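Local coordinates for protein histidinol-phosphatase (Listeria monocytogenes serotype 4b str. H7858, PDB 6NLR) that probably catalyses the hydrolysis of histidinol phosphate to histidinol in histidine biosynthesis, using a trinuclear metal site, at residues V38-L43 with S121-E126; S45-N50 with I98-F103. All blocks are in the same frame, centred on the assembly; numbering follows the deposited sequence.

Contact 1: residues V38-L43 with S121-E126; sequences VEHAPL and SLHFLE. With MN (manganese (II) ion), chain D; MN (manganese (II) ion), chain E.
His123 NE2 binds a manganese ion at 2.1 Å, and His40, whose ring meets that of His123 across the contact, holds a second manganese through its own NE2, also at 2.1 Å. The two ions stand 5.8 Å apart, manganese to manganese. The rings that carry them touch carbon to carbon, His40 CE1 lying 4.2 Å from His123 CE1. Their planes are turned 68° against each other; the His123 carbon comes in at the edge of the His40 ring, and each NE2 is left directed at its own metal. The CB of His123 points toward segment 38-43, and with CG anti to the carbonyl carbon (chi1 -62°) the ring brings its CE1 against His40, while a hydrogen bond between ND1 and Asp95, together with the NE2–manganese bond, fixes the rotation of the ring. On the same strand as His40, Glu39 OE2 accepts the backbone N-H of His40 at 2.9 Å, on its anti side. The same oxygen bonds to His8, a cobalt ligand, making Glu39 a second-shell residue. Farther along both segments, away from the metals, the contact turns apolar, and Leu43 CD1 rests 4.4 Å from Phe124 CE2. Glu93 and His181 join His123 on one manganese, His14 and His260 join His40 on the other, and Glu93 also reaches the cobalt. Strand 87-95, which supplies Glu93, runs between strands 34-40 and 117-127, so the two histidines converge over an intervening strand. Metal ligands gathered in this way where parallel strands end are the hallmark of the trinuclear site of PHP-domain phosphoesterases, built on a TIM-barrel-like fold.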
ATOM      1  N   VAL A  38      -4.377  -6.312   6.630  1.00 22.75           N
ATOM      2  CA  VAL A  38      -4.115  -4.868   6.770  1.00 25.22           C
ATOM      3  C   VAL A  38      -5.152  -4.129   5.925  1.00 24.05           C
ATOM      4  O   VAL A  38      -4.830  -3.599   4.839  1.00 24.20           O
ATOM      5  CB  VAL A  38      -2.645  -4.530   6.443  1.00 25.26           C
ATOM      6  CG1 VAL A  38      -1.746  -4.956   7.595  1.00 26.11           C
ATOM      7  CG2 VAL A  38      -2.170  -5.170   5.149  1.00 26.29           C
ATOM      8  N   GLU A  39      -6.378  -4.117   6.421  1.00 24.18           N
ATOM      9  CA  GLU A  39      -7.514  -3.502   5.710  1.00 23.49           C
ATOM     10  C   GLU A  39      -7.304  -1.983   5.652  1.00 25.66           C
ATOM     11  O   GLU A  39      -6.660  -1.408   6.571  1.00 21.57           O
ATOM     12  CB  GLU A  39      -8.822  -3.877   6.392  1.00 25.65           C
ATOM     13  CG  GLU A  39     -10.011  -3.544   5.536  1.00 27.30           C
ATOM     14  CD  GLU A  39      -9.866  -4.081   4.115  1.00 24.89           C
ATOM     15  OE1 GLU A  39     -10.183  -5.254   3.907  1.00 25.32           O
ATOM     16  OE2 GLU A  39      -9.408  -3.304   3.250  1.00 25.98           O
ATOM     17  N   HIS A  40      -7.835  -1.333   4.615  1.00 22.82           N
ATOM     18  CA  HIS A  40      -7.794   0.146   4.507  1.00 25.68           C
ATOM     19  C   HIS A  40      -8.415   0.804   5.738  1.00 26.95           C
ATOM     20  O   HIS A  40      -9.586   0.498   6.055  1.00 26.78           O
ATOM     21  CB  HIS A  40      -8.539   0.598   3.267  1.00 28.88           C
ATOM     22  CG  HIS A  40      -7.899   0.096   2.034  1.00 27.61           C
ATOM     23  ND1 HIS A  40      -6.716   0.627   1.574  1.00 32.07           N
ATOM     24  CD2 HIS A  40      -8.276  -0.869   1.174  1.00 28.92           C
ATOM     25  CE1 HIS A  40      -6.380   0.010   0.453  1.00 28.30           C
ATOM     26  NE2 HIS A  40      -7.321  -0.913   0.195  1.00 29.91           N
ATOM     27  N   ALA A  41      -7.668   1.683   6.407  1.00 27.74           N
ATOM     28  CA  ALA A  41      -8.187   2.474   7.547  1.00 26.39           C
ATOM     29  C   ALA A  41      -9.221   3.457   7.016  1.00 25.64           C
ATOM     30  O   ALA A  41      -9.035   3.987   5.928  1.00 27.73           O
ATOM     31  CB  ALA A  41      -7.078   3.208   8.252  1.00 26.96           C
ATOM     32  N   PRO A  42     -10.307   3.742   7.761  1.00 24.96           N
ATOM     33  CA  PRO A  42     -11.247   4.801   7.392  1.00 27.27           C
ATOM     34  C   PRO A  42     -10.574   6.157   7.097  1.00 28.32           C
ATOM     35  O   PRO A  42      -9.645   6.526   7.808  1.00 26.26           O
ATOM     36  CB  PRO A  42     -12.144   4.925   8.636  1.00 28.63           C
ATOM     37  CG  PRO A  42     -12.104   3.543   9.259  1.00 29.10           C
ATOM     38  CD  PRO A  42     -10.687   3.053   9.003  1.00 26.95           C
ATOM     39  N   LEU A  43     -11.027   6.858   6.051  1.00 26.84           N
ATOM     40  CA  LEU A  43     -10.469   8.196   5.691  1.00 29.54           C
ATOM     41  C   LEU A  43     -11.008   9.255   6.645  1.00 31.54           C
ATOM     42  O   LEU A  43     -12.089   9.069   7.166  1.00 34.57           O
ATOM     43  CB  LEU A  43     -10.826   8.564   4.258  1.00 30.80           C
ATOM     44  CG  LEU A  43     -10.316   7.609   3.185  1.00 29.65           C
ATOM     45  CD1 LEU A  43     -10.778   8.080   1.817  1.00 32.43           C
ATOM     46  CD2 LEU A  43      -8.809   7.521   3.229  1.00 31.98           C
ATOM     47  N   SER A 121       0.764   3.740   3.435  1.00 20.09           N
ATOM     48  CA  SER A 121       0.643   3.840   1.962  1.00 20.27           C
ATOM     49  C   SER A 121       0.208   5.252   1.557  1.00 19.38           C
ATOM     50  O   SER A 121      -0.719   5.804   2.180  1.00 18.97           O
ATOM     51  CB  SER A 121      -0.333   2.824   1.446  1.00 21.12           C
ATOM     52  OG  SER A 121       0.216   1.533   1.581  1.00 23.27           O
ATOM     53  N   LEU A 122       0.804   5.762   0.496  1.00 19.42           N
ATOM     54  CA  LEU A 122       0.350   7.003  -0.181  1.00 21.07           C
ATOM     55  C   LEU A 122      -0.539   6.634  -1.386  1.00 19.47           C
ATOM     56  O   LEU A 122      -0.027   5.997  -2.350  1.00 17.81           O
ATOM     57  CB  LEU A 122       1.583   7.807  -0.590  1.00 20.38           C
ATOM     58  CG  LEU A 122       1.284   9.161  -1.216  1.00 22.40           C
ATOM     59  CD1 LEU A 122       0.738  10.129  -0.165  1.00 25.64           C
ATOM     60  CD2 LEU A 122       2.518   9.703  -1.895  1.00 23.62           C
ATOM     61  N   HIS A 123      -1.794   7.089  -1.376  1.00 18.04           N
ATOM     62  CA  HIS A 123      -2.798   6.810  -2.446  1.00 19.75           C
ATOM     63  C   HIS A 123      -3.362   8.103  -3.045  1.00 20.78           C
ATOM     64  O   HIS A 123      -3.995   8.014  -4.113  1.00 19.56           O
ATOM     65  CB  HIS A 123      -3.971   5.964  -1.929  1.00 20.65           C
ATOM     66  CG  HIS A 123      -3.610   4.602  -1.434  1.00 21.70           C
ATOM     67  ND1 HIS A 123      -3.898   4.200  -0.141  1.00 23.73           N
ATOM     68  CD2 HIS A 123      -2.990   3.558  -2.020  1.00 21.47           C
ATOM     69  CE1 HIS A 123      -3.472   2.962   0.041  1.00 22.53           C
ATOM     70  NE2 HIS A 123      -2.895   2.560  -1.079  1.00 23.41           N
ATOM     71  N   PHE A 124      -3.175   9.249  -2.390  1.00 21.14           N
ATOM     72  CA  PHE A 124      -3.785  10.539  -2.792  1.00 22.21           C
ATOM     73  C   PHE A 124      -2.715  11.634  -2.790  1.00 22.22           C
ATOM     74  O   PHE A 124      -1.892  11.703  -1.857  1.00 22.17           O
ATOM     75  CB  PHE A 124      -4.913  10.929  -1.839  1.00 24.63           C
ATOM     76  CG  PHE A 124      -6.102  10.003  -1.837  1.00 25.11           C
ATOM     77  CD1 PHE A 124      -7.111  10.149  -2.774  1.00 25.17           C
ATOM     78  CD2 PHE A 124      -6.226   9.014  -0.865  1.00 24.72           C
ATOM     79  CE1 PHE A 124      -8.214   9.307  -2.750  1.00 26.71           C
ATOM     80  CE2 PHE A 124      -7.316   8.162  -0.857  1.00 25.12           C
ATOM     81  CZ  PHE A 124      -8.303   8.309  -1.802  1.00 26.81           C
ATOM     82  N   LEU A 125      -2.739  12.470  -3.819  1.00 22.98           N
ATOM     83  CA  LEU A 125      -1.919  13.700  -3.924  1.00 22.59           C
ATOM     84  C   LEU A 125      -2.838  14.870  -4.209  1.00 21.37           C
ATOM     85  O   LEU A 125      -3.926  14.665  -4.769  1.00 22.34           O
ATOM     86  CB  LEU A 125      -0.971  13.576  -5.120  1.00 22.66           C
ATOM     87  CG  LEU A 125       0.273  12.749  -4.927  1.00 26.30           C
ATOM     88  CD1 LEU A 125       1.033  12.690  -6.251  1.00 23.85           C
ATOM     89  CD2 LEU A 125       1.121  13.340  -3.813  1.00 27.85           C
ATOM     90  N   GLU A 126      -2.375  16.067  -3.880  0.51 20.99           N
ATOM     91  CA  GLU A 126      -3.012  17.316  -4.357  0.51 23.01           C
ATOM     92  C   GLU A 126      -3.028  17.277  -5.888  0.51 22.19           C
ATOM     93  O   GLU A 126      -1.972  16.967  -6.494  0.51 21.88           O
ATOM     94  CB  GLU A 126      -2.274  18.550  -3.840  0.51 23.00           C
ATOM     95  CG  GLU A 126      -2.548  19.764  -4.695  0.51 24.50           C
ATOM     96  CD  GLU A 126      -2.345  21.099  -4.018  0.51 25.13           C
ATOM     97  OE1 GLU A 126      -1.709  21.117  -2.927  0.51 28.13           O
ATOM     98  OE2 GLU A 126      -2.824  22.100  -4.578  0.51 22.69           O
TER
HETATM   99 MN    MN D 301      -7.640  -1.925  -1.663  0.83 27.66          MN
HETATM  100 MN    MN E 302      -2.443   0.541  -1.351  0.78 16.40          MN
HETATM  101  O   HOH W   1      -2.574   0.739  -3.662  1.00 42.97           O
HETATM  102  O   HOH W   2      -2.347  -1.255  -1.429  1.00 18.48           O

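Contact 2: residues S45-N50 with I98-F103; sequences SEFMKN and IGYEDF
Tyr100 lays one face of its ring over Phe47, whose CB stands 4.1 Å from the ring centroid and only 5° off the normal, a well-centred CH-pi contact. Farther along the same side chain, the Phe47 ring turns its edge to the tyrosine in a T-shaped pair, with planes at 87° and Phe47 CD1 3.9 Å from Tyr100 CE1. The backbone sets CB over the tyrosine; the first torsion, with CG anti to the backbone N (chi1 174°), then places the ring so that its edge meets Tyr100 and it also reaches Phe124 and Phe131. Glu46 CB approaches the rim of the tyrosine ring instead, 3.7 Å from Tyr100 CE2. Tyr100 occupies the N-cap position of helix 101-111, the helical link in the beta-alpha-beta crossover from strand 87-95 to strand 117-127; the short, weakly bonded helix 45-48 belongs to the preceding connection, between strands 34-40 and 87-95. At the phenolic end, Asn50 ND2 lies 3.2 Å from Tyr100 OH. Asn50 ND2 also donates to Glu46 O at 2.9 Å, while Lys49 N reaches that oxygen from the opposite face of its plane. The carboxylate of Glu46, led away from Tyr100 by a bend at chi2, is met on the syn side of OE2 by Lys49 NZ at 2.8 Å, in a salt bridge on the exposed flank.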
ATOM      1  N   SER A  45     -13.043  12.372   7.518  1.00 32.94           N
ATOM      2  CA  SER A  45     -14.241  13.019   6.929  1.00 35.54           C
ATOM      3  C   SER A  45     -13.873  14.422   6.412  1.00 36.09           C
ATOM      4  O   SER A  45     -14.465  14.829   5.396  1.00 34.13           O
ATOM      5  CB  SER A  45     -15.400  13.051   7.899  1.00 39.60           C
ATOM      6  OG  SER A  45     -15.039  13.757   9.077  1.00 46.18           O
ATOM      7  N   GLU A  46     -12.940  15.130   7.060  1.00 35.79           N
ATOM      8  CA  GLU A  46     -12.437  16.452   6.593  1.00 37.28           C
ATOM      9  C   GLU A  46     -11.714  16.274   5.252  1.00 31.85           C
ATOM     10  O   GLU A  46     -11.920  17.081   4.351  1.00 32.09           O
ATOM     11  CB  GLU A  46     -11.469  17.105   7.587  1.00 39.95           C
ATOM     12  CG  GLU A  46     -12.139  17.679   8.809  1.00 47.28           C
ATOM     13  CD  GLU A  46     -13.193  18.720   8.468  1.00 52.18           C
ATOM     14  OE1 GLU A  46     -12.841  19.787   7.873  1.00 58.29           O
ATOM     15  OE2 GLU A  46     -14.364  18.443   8.753  1.00 49.10           O
ATOM     16  N   PHE A  47     -10.843  15.281   5.150  1.00 29.93           N
ATOM     17  CA  PHE A  47     -10.097  14.977   3.905  1.00 30.13           C
ATOM     18  C   PHE A  47     -11.087  14.732   2.756  1.00 29.58           C
ATOM     19  O   PHE A  47     -10.917  15.220   1.644  1.00 28.32           O
ATOM     20  CB  PHE A  47      -9.182  13.771   4.137  1.00 29.15           C
ATOM     21  CG  PHE A  47      -8.510  13.318   2.876  1.00 27.24           C
ATOM     22  CD1 PHE A  47      -7.346  13.930   2.443  1.00 28.96           C
ATOM     23  CD2 PHE A  47      -9.082  12.333   2.091  1.00 30.30           C
ATOM     24  CE1 PHE A  47      -6.753  13.549   1.246  1.00 26.51           C
ATOM     25  CE2 PHE A  47      -8.478  11.947   0.904  1.00 28.72           C
ATOM     26  CZ  PHE A  47      -7.330  12.565   0.484  1.00 25.23           C
HETATM   27  N   MSE A  48     -12.153  13.998   3.042  1.00 30.00           N
HETATM   28  CA  MSE A  48     -13.122  13.591   2.037  1.00 35.42           C
HETATM   29  C   MSE A  48     -13.964  14.771   1.533  1.00 38.22           C
HETATM   30  O   MSE A  48     -14.577  14.670   0.479  1.00 45.49           O
HETATM   31  CB  MSE A  48     -14.015  12.489   2.618  1.00 33.88           C
HETATM   32  CG  MSE A  48     -13.297  11.155   2.776  1.00 36.43           C
HETATM   33 SE   MSE A  48     -14.501   9.789   3.550  1.00 44.80          SE
HETATM   34  CE  MSE A  48     -14.872   8.535   2.106  1.00 56.93           C
ATOM     35  N   LYS A  49     -13.997  15.899   2.256  1.00 36.34           N
ATOM     36  CA  LYS A  49     -14.628  17.103   1.733  1.00 36.32           C
ATOM     37  C   LYS A  49     -13.733  17.802   0.704  1.00 33.20           C
ATOM     38  O   LYS A  49     -14.225  18.742   0.064  1.00 30.90           O
ATOM     39  CB  LYS A  49     -14.893  18.139   2.832  1.00 36.63           C
ATOM     40  CG  LYS A  49     -15.813  17.666   3.939  1.00 41.31           C
ATOM     41  CD  LYS A  49     -15.824  18.601   5.126  1.00 45.13           C
ATOM     42  CE  LYS A  49     -16.499  17.989   6.337  1.00 46.97           C
ATOM     43  NZ  LYS A  49     -16.727  19.020   7.365  1.00 48.74           N
ATOM     44  N   ASN A  50     -12.453  17.424   0.603  1.00 31.52           N
ATOM     45  CA  ASN A  50     -11.436  18.241  -0.108  1.00 30.87           C
ATOM     46  C   ASN A  50     -10.900  17.470  -1.310  1.00 27.10           C
ATOM     47  O   ASN A  50      -9.764  17.745  -1.713  1.00 27.52           O
ATOM     48  CB  ASN A  50     -10.342  18.715   0.852  1.00 31.28           C
ATOM     49  CG  ASN A  50     -10.856  19.816   1.762  1.00 36.29           C
ATOM     50  OD1 ASN A  50     -11.109  20.926   1.303  1.00 38.00           O
ATOM     51  ND2 ASN A  50     -11.075  19.505   3.025  1.00 34.18           N
ATOM     52  N   ILE A  98      -1.625  13.837   3.272  1.00 25.76           N
ATOM     53  CA  ILE A  98      -0.794  15.079   3.315  1.00 27.08           C
ATOM     54  C   ILE A  98      -1.653  16.208   3.899  1.00 30.19           C
ATOM     55  O   ILE A  98      -2.769  16.438   3.386  1.00 30.04           O
ATOM     56  CB  ILE A  98      -0.260  15.402   1.908  1.00 30.55           C
ATOM     57  CG1 ILE A  98       0.707  14.316   1.426  1.00 28.12           C
ATOM     58  CG2 ILE A  98       0.387  16.792   1.871  1.00 31.52           C
ATOM     59  CD1 ILE A  98       0.834  14.233  -0.068  1.00 29.09           C
ATOM     60  N   GLY A  99      -1.186  16.813   4.991  1.00 31.38           N
ATOM     61  CA  GLY A  99      -1.877  17.899   5.702  1.00 31.78           C
ATOM     62  C   GLY A  99      -2.858  17.381   6.743  1.00 32.36           C
ATOM     63  O   GLY A  99      -3.468  18.224   7.396  1.00 33.47           O
ATOM     64  N   TYR A 100      -3.030  16.059   6.912  1.00 29.49           N
ATOM     65  CA  TYR A 100      -3.967  15.490   7.921  1.00 30.23           C
ATOM     66  C   TYR A 100      -3.236  14.556   8.907  1.00 29.81           C
ATOM     67  O   TYR A 100      -3.853  13.580   9.399  1.00 28.53           O
ATOM     68  CB  TYR A 100      -5.124  14.791   7.201  1.00 30.69           C
ATOM     69  CG  TYR A 100      -5.998  15.748   6.437  1.00 29.97           C
ATOM     70  CD1 TYR A 100      -5.626  16.182   5.180  1.00 28.56           C
ATOM     71  CD2 TYR A 100      -7.160  16.260   6.985  1.00 32.15           C
ATOM     72  CE1 TYR A 100      -6.400  17.073   4.464  1.00 30.29           C
ATOM     73  CE2 TYR A 100      -7.959  17.148   6.277  1.00 33.64           C
ATOM     74  CZ  TYR A 100      -7.564  17.562   5.020  1.00 32.32           C
ATOM     75  OH  TYR A 100      -8.312  18.451   4.313  1.00 39.09           O
ATOM     76  N   GLU A 101      -1.969  14.847   9.219  1.00 30.86           N
ATOM     77  CA  GLU A 101      -1.155  14.042  10.173  1.00 32.17           C
ATOM     78  C   GLU A 101      -1.870  13.963  11.526  1.00 31.81           C
ATOM     79  O   GLU A 101      -1.813  12.897  12.151  1.00 31.96           O
ATOM     80  CB  GLU A 101       0.262  14.611  10.305  1.00 33.54           C
ATOM     81  CG  GLU A 101       1.078  14.391   9.048  1.00 36.53           C
ATOM     82  CD  GLU A 101       2.547  14.741   9.134  1.00 40.77           C
ATOM     83  OE1 GLU A 101       2.987  15.312  10.186  1.00 38.83           O
ATOM     84  OE2 GLU A 101       3.261  14.445   8.142  1.00 45.00           O
ATOM     85  N   ASP A 102      -2.516  15.041  11.974  1.00 32.23           N
ATOM     86  CA  ASP A 102      -3.215  15.049  13.287  1.00 36.09           C
ATOM     87  C   ASP A 102      -4.291  13.961  13.277  1.00 32.59           C
ATOM     88  O   ASP A 102      -4.373  13.208  14.263  1.00 29.84           O
ATOM     89  CB  ASP A 102      -3.814  16.416  13.647  1.00 38.33           C
ATOM     90  CG  ASP A 102      -2.777  17.493  13.925  1.00 44.70           C
ATOM     91  OD1 ASP A 102      -1.580  17.148  13.965  1.00 47.48           O
ATOM     92  OD2 ASP A 102      -3.168  18.681  14.078  1.00 51.61           O
ATOM     93  N   PHE A 103      -5.107  13.886  12.226  1.00 31.03           N
ATOM     94  CA  PHE A 103      -6.166  12.848  12.112  1.00 30.26           C
ATOM     95  C   PHE A 103      -5.496  11.471  12.203  1.00 28.01           C
ATOM     96  O   PHE A 103      -5.938  10.623  12.964  1.00 27.77           O
ATOM     97  CB  PHE A 103      -6.978  12.959  10.817  1.00 32.34           C
ATOM     98  CG  PHE A 103      -7.752  11.704  10.511  1.00 30.28           C
ATOM     99  CD1 PHE A 103      -8.961  11.445  11.141  1.00 31.64           C
ATOM    100  CD2 PHE A 103      -7.217  10.729   9.676  1.00 32.79           C
ATOM    101  CE1 PHE A 103      -9.644  10.264  10.898  1.00 30.42           C
ATOM    102  CE2 PHE A 103      -7.900   9.544   9.436  1.00 30.36           C
ATOM    103  CZ  PHE A 103      -9.107   9.315  10.049  1.00 30.35           C
TER

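The pair illustrates how chemistry changes with depth in one domain. The touching residues of contact 1 are all buried and centre on metals, their polar groups fixed by ligation and second-shell bonds; contact 2, partly exposed and farther from the centre of the chain, relies on aromatic packing with a salt bridge at its margin. Both draw on the same connections: helix 45-48 follows strand 34-40, and helix 101-111 leads into strand 117-127. Their centres are about 11 Å apart, and apolar side chains span the gap. Phe47 CZ packs 3.7 Å from Phe124 CG in an edge-to-face pair, Leu43 meets Met48, deposited as selenomethionine, and Leu125 touches Ile98.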